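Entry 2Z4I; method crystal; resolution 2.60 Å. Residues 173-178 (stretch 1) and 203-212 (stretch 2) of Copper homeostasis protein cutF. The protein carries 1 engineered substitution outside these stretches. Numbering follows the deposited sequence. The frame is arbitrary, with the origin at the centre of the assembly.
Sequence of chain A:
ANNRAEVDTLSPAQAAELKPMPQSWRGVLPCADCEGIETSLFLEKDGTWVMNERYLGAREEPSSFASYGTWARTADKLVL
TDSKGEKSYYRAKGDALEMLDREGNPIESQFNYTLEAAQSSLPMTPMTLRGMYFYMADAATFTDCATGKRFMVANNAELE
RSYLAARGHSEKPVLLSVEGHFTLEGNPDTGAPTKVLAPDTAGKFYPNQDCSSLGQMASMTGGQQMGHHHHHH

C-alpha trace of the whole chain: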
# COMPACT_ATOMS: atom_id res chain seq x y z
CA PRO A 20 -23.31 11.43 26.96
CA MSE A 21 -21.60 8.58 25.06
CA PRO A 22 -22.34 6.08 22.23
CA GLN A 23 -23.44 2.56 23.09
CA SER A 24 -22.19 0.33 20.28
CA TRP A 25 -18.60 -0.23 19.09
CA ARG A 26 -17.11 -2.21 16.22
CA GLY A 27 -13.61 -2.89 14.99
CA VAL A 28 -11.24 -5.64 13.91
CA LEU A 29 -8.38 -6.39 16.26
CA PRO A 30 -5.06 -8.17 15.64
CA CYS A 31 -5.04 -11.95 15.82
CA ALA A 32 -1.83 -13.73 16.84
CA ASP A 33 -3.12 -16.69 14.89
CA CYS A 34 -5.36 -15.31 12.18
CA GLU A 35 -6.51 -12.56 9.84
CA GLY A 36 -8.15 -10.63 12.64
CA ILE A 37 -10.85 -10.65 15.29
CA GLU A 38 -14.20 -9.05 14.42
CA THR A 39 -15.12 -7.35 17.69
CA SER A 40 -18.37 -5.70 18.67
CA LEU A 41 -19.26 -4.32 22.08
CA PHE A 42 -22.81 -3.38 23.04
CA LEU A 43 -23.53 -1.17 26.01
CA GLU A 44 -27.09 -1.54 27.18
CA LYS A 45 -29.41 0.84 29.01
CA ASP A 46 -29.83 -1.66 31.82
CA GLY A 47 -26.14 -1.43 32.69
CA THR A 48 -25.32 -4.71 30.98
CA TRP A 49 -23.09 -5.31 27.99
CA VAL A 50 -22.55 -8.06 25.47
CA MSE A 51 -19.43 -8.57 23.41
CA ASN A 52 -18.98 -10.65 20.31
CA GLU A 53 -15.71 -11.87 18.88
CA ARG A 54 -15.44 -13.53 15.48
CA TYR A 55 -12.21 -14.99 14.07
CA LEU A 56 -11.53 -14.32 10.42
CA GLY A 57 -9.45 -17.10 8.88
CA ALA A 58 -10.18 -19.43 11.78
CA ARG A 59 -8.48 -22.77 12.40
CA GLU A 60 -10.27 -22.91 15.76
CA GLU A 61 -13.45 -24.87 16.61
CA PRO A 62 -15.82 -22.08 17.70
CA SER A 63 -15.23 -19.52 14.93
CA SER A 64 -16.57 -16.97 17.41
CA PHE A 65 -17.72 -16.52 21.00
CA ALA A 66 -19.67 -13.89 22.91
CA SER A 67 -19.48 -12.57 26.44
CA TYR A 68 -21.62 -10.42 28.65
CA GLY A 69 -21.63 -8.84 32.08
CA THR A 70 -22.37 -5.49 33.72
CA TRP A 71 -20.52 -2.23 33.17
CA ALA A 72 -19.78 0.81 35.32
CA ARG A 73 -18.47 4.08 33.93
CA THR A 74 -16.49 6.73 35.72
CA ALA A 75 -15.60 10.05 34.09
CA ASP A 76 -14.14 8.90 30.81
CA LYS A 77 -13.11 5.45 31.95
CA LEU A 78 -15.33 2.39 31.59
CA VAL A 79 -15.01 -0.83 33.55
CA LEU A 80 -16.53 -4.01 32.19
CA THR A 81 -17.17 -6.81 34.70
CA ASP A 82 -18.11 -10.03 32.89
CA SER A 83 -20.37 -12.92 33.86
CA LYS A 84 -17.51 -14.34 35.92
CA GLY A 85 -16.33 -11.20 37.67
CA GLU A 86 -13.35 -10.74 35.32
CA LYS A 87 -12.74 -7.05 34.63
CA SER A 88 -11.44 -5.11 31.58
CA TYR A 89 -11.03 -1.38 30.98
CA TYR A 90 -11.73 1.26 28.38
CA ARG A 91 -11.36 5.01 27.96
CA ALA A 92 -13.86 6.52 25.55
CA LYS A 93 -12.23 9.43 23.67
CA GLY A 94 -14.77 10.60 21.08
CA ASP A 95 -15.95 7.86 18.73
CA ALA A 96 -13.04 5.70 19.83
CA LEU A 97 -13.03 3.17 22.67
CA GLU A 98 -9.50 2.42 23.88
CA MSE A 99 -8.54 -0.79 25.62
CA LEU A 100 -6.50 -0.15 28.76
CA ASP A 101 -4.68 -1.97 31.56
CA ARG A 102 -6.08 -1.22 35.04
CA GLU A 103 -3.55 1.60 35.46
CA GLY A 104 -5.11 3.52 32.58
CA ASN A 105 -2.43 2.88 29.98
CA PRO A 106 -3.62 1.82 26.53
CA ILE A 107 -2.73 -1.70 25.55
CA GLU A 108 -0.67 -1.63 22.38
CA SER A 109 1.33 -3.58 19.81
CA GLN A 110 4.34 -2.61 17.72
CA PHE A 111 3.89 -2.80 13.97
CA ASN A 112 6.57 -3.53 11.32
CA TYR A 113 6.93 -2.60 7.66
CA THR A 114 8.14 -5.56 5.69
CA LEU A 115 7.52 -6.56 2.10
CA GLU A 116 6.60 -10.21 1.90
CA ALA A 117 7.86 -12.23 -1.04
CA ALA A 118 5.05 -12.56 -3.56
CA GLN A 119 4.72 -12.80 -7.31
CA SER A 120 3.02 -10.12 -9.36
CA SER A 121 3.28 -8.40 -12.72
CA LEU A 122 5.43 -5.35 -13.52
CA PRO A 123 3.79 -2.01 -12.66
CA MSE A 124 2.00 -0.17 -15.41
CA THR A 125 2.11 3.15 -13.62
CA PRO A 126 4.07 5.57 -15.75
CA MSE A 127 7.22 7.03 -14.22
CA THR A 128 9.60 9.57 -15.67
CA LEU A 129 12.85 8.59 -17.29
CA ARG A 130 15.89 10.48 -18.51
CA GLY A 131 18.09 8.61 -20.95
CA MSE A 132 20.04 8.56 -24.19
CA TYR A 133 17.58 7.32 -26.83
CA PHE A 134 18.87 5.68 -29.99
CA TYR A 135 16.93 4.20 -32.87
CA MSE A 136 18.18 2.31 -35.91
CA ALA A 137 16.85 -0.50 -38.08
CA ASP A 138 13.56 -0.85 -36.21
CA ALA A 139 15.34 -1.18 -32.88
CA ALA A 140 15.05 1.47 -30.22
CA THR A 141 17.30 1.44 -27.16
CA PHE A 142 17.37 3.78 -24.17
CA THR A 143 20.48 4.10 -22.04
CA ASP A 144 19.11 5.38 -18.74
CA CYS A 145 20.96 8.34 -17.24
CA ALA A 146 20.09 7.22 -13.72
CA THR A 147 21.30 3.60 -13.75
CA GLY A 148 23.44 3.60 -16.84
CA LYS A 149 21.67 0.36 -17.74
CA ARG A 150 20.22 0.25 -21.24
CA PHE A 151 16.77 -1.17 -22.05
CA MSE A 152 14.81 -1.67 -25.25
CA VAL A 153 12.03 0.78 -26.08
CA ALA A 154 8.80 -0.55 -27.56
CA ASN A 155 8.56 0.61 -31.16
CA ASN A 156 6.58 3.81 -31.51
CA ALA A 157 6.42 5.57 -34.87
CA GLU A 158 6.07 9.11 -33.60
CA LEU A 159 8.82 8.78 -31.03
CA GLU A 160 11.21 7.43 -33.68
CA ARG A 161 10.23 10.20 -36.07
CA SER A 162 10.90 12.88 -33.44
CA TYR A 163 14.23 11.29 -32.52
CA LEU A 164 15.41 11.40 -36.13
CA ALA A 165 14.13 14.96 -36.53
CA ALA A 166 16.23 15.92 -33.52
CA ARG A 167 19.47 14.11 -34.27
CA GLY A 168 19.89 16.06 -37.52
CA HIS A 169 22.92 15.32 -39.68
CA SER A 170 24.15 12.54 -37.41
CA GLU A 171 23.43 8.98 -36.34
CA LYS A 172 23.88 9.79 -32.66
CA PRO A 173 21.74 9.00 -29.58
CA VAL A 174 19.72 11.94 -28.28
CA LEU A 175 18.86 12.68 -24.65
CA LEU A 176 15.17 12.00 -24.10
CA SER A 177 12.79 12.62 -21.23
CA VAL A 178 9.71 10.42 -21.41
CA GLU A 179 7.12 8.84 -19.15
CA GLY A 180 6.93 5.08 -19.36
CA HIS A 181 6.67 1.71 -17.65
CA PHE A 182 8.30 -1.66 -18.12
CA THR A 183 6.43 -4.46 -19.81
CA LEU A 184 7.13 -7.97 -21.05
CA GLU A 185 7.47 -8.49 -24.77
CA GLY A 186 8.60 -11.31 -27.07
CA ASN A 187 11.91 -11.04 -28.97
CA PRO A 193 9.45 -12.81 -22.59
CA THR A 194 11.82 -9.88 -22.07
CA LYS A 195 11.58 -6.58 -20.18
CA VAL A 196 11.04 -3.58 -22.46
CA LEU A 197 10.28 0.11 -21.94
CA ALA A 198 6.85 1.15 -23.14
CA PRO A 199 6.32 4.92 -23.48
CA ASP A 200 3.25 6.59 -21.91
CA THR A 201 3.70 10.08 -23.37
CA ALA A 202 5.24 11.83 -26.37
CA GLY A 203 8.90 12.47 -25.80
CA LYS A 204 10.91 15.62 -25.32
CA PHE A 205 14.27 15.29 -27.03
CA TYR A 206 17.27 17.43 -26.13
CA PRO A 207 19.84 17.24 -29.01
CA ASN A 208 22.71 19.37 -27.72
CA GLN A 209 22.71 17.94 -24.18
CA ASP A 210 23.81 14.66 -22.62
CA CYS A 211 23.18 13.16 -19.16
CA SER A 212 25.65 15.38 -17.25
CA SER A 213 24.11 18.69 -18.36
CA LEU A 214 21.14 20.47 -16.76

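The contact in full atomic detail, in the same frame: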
# COMPACT_ATOMS: atom_id res chain seq x y z
N PRO A 173 22.84 9.11 -30.55
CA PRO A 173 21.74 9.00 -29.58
C PRO A 173 21.43 10.37 -28.97
O PRO A 173 22.34 11.14 -28.65
CB PRO A 173 22.28 8.00 -28.56
CG PRO A 173 23.75 8.19 -28.63
CD PRO A 173 24.00 8.31 -30.11
N VAL A 174 20.15 10.67 -28.82
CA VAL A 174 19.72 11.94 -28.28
C VAL A 174 19.10 11.79 -26.89
O VAL A 174 18.35 10.84 -26.63
CB VAL A 174 18.68 12.59 -29.20
CG1 VAL A 174 18.25 13.92 -28.65
CG2 VAL A 174 19.26 12.76 -30.58
N LEU A 175 19.41 12.73 -26.00
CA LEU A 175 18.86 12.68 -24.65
C LEU A 175 17.36 12.77 -24.81
O LEU A 175 16.87 13.52 -25.65
CB LEU A 175 19.36 13.86 -23.80
CG LEU A 175 18.89 13.82 -22.34
CD1 LEU A 175 19.73 12.80 -21.58
CD2 LEU A 175 18.99 15.20 -21.69
N LEU A 176 16.63 12.01 -24.01
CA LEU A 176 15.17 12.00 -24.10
C LEU A 176 14.58 11.91 -22.72
O LEU A 176 15.11 11.21 -21.86
CB LEU A 176 14.72 10.78 -24.93
CG LEU A 176 13.28 10.54 -25.41
CD1 LEU A 176 12.79 9.20 -24.87
CD2 LEU A 176 12.36 11.68 -25.00
N SER A 177 13.50 12.64 -22.50
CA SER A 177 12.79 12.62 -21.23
C SER A 177 11.38 12.13 -21.54
O SER A 177 10.59 12.85 -22.16
CB SER A 177 12.71 14.02 -20.63
OG SER A 177 11.86 14.03 -19.50
N VAL A 178 11.04 10.93 -21.11
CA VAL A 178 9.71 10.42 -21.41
C VAL A 178 9.13 9.68 -20.23
O VAL A 178 9.87 9.23 -19.35
CB VAL A 178 9.76 9.44 -22.61
CG1 VAL A 178 10.56 8.21 -22.23
CG2 VAL A 178 8.36 9.06 -23.04
N GLY A 203 7.64 12.15 -26.44
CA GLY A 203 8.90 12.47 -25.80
C GLY A 203 9.24 13.94 -25.87
O GLY A 203 8.49 14.76 -26.40
N LYS A 204 10.40 14.26 -25.32
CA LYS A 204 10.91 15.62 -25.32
C LYS A 204 12.40 15.40 -25.50
O LYS A 204 13.10 15.10 -24.54
CB LYS A 204 10.63 16.30 -23.98
N PHE A 205 12.86 15.50 -26.74
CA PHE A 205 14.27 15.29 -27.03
C PHE A 205 15.11 16.54 -26.85
O PHE A 205 14.66 17.64 -27.14
CB PHE A 205 14.46 14.78 -28.46
CG PHE A 205 13.97 13.37 -28.66
CD1 PHE A 205 12.71 13.12 -29.19
CD2 PHE A 205 14.79 12.29 -28.34
CE1 PHE A 205 12.27 11.81 -29.39
CE2 PHE A 205 14.35 10.98 -28.53
CZ PHE A 205 13.09 10.74 -29.06
N TYR A 206 16.32 16.35 -26.35
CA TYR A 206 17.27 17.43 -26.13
C TYR A 206 18.58 17.05 -26.84
O TYR A 206 19.46 16.39 -26.27
CB TYR A 206 17.52 17.62 -24.63
CG TYR A 206 16.26 17.93 -23.86
CD1 TYR A 206 15.54 19.10 -24.10
CD2 TYR A 206 15.78 17.05 -22.90
CE1 TYR A 206 14.37 19.38 -23.39
CE2 TYR A 206 14.61 17.31 -22.19
CZ TYR A 206 13.91 18.48 -22.44
OH TYR A 206 12.76 18.72 -21.74
N PRO A 207 18.71 17.48 -28.11
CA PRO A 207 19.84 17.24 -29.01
C PRO A 207 21.24 17.66 -28.58
O PRO A 207 22.19 16.87 -28.68
CB PRO A 207 19.41 17.94 -30.30
CG PRO A 207 18.48 18.99 -29.83
CD PRO A 207 17.67 18.26 -28.80
N ASN A 208 21.39 18.89 -28.11
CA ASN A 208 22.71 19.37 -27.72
C ASN A 208 23.23 18.78 -26.41
O ASN A 208 24.44 18.61 -26.25
CB ASN A 208 22.69 20.91 -27.63
N GLN A 209 22.33 18.46 -25.49
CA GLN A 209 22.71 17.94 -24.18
C GLN A 209 22.96 16.44 -24.08
O GLN A 209 22.64 15.67 -24.99
CB GLN A 209 21.64 18.29 -23.16
CG GLN A 209 21.07 19.67 -23.30
CD GLN A 209 19.62 19.71 -22.91
OE1 GLN A 209 19.24 19.25 -21.83
NE2 GLN A 209 18.78 20.26 -23.78
N ASP A 210 23.53 16.05 -22.94
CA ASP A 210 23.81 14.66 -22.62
C ASP A 210 23.42 14.53 -21.14
O ASP A 210 22.99 15.51 -20.53
CB ASP A 210 25.29 14.34 -22.84
CG ASP A 210 26.14 14.62 -21.63
OD1 ASP A 210 25.93 15.67 -20.98
OD2 ASP A 210 27.04 13.80 -21.33
N CYS A 211 23.59 13.35 -20.55
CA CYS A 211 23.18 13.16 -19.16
C CYS A 211 23.72 14.13 -18.11
O CYS A 211 22.98 14.56 -17.22
CB CYS A 211 23.49 11.73 -18.72
SG CYS A 211 22.47 10.43 -19.50
N SER A 212 25.01 14.47 -18.21
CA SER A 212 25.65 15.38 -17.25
C SER A 212 24.97 16.75 -17.14
O SER A 212 24.68 17.22 -16.05
CB SER A 212 27.12 15.60 -17.64
OG SER A 212 27.80 14.36 -17.77

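The two stretches run antiparallel, and Leu-175 does most to hold them together. Its backbone and its side chain work in different directions. The carbonyl points across to the partner, where Tyr-206 N donates a nearly straight hydrogen bond to Leu-175 O at 3.0 Å; the same oxygen also receives a CA-H...O contact from Phe-205 CA at 3.4 Å. A second backbone bond, from Ser-177 N to Lys-204 O at 3.2 Å, lies two residues further along. Because these bonds use main-chain atoms alone, the side chains are left free to pack.

That of Leu-175, with chi1 t and chi2 p, lies on the same face of the sheet as Tyr-206. Its CD2 sits 3.9 Å from Tyr-206 CD2, while Leu-175 CD1 lies by the segment after the strand, 4.0 Å from Cys-211 N and 4.2 Å from Cys-211 SG. Leu-175 CB lies 3.9 Å from Gln-209 O. A branched aliphatic residue suits this site: the branched end spreads its methyls over both the Tyr-206 ring and the loop of Gln-209 to Cys-211, so that a single buried side chain touches both the strand and the loop beyond it. Leu-175 is the residue most covered by the other stretch, with 120 Å² of a summed buried surface of 546 Å².

Phe-205 and Leu-176 pair on the other face, where their CA atoms are 4.5 Å apart. Phe-205, in the m rotamer, places one face of its ring under Leu-176: Leu-176 CG stands 3.8 Å from the ring centroid, a CH-pi contact, and only 3.3 Å from Phe-205 CE2. A flat ring offers the leucine a broad apolar surface, and Val-174 adds to it, its CG1 lying 3.8 Å from Phe-205 CD2. The compact, beta-branched Val-174 points toward the other stretch, and Val-174 CG1 comes within 3.6 Å of both Tyr-206 O and Pro-207 N.

Beyond the ring, Leu-176 CD2 packs against backbone, 3.6 Å from Gly-203 CA and 3.3 Å from Lys-204 N. The absence of a side chain at Gly-203 matters here, since an ideal CB would fall 2.7 Å from Leu-176 CD2 and clash with it.

Small Ser-177 fits beside the tyrosine, its CB 4.1 Å from Tyr-206 CE2, and its hydroxyl is hydrogen-bonded elsewhere in the structure. The contact thus combines two backbone hydrogen bonds with apolar packing on both faces of the sheet.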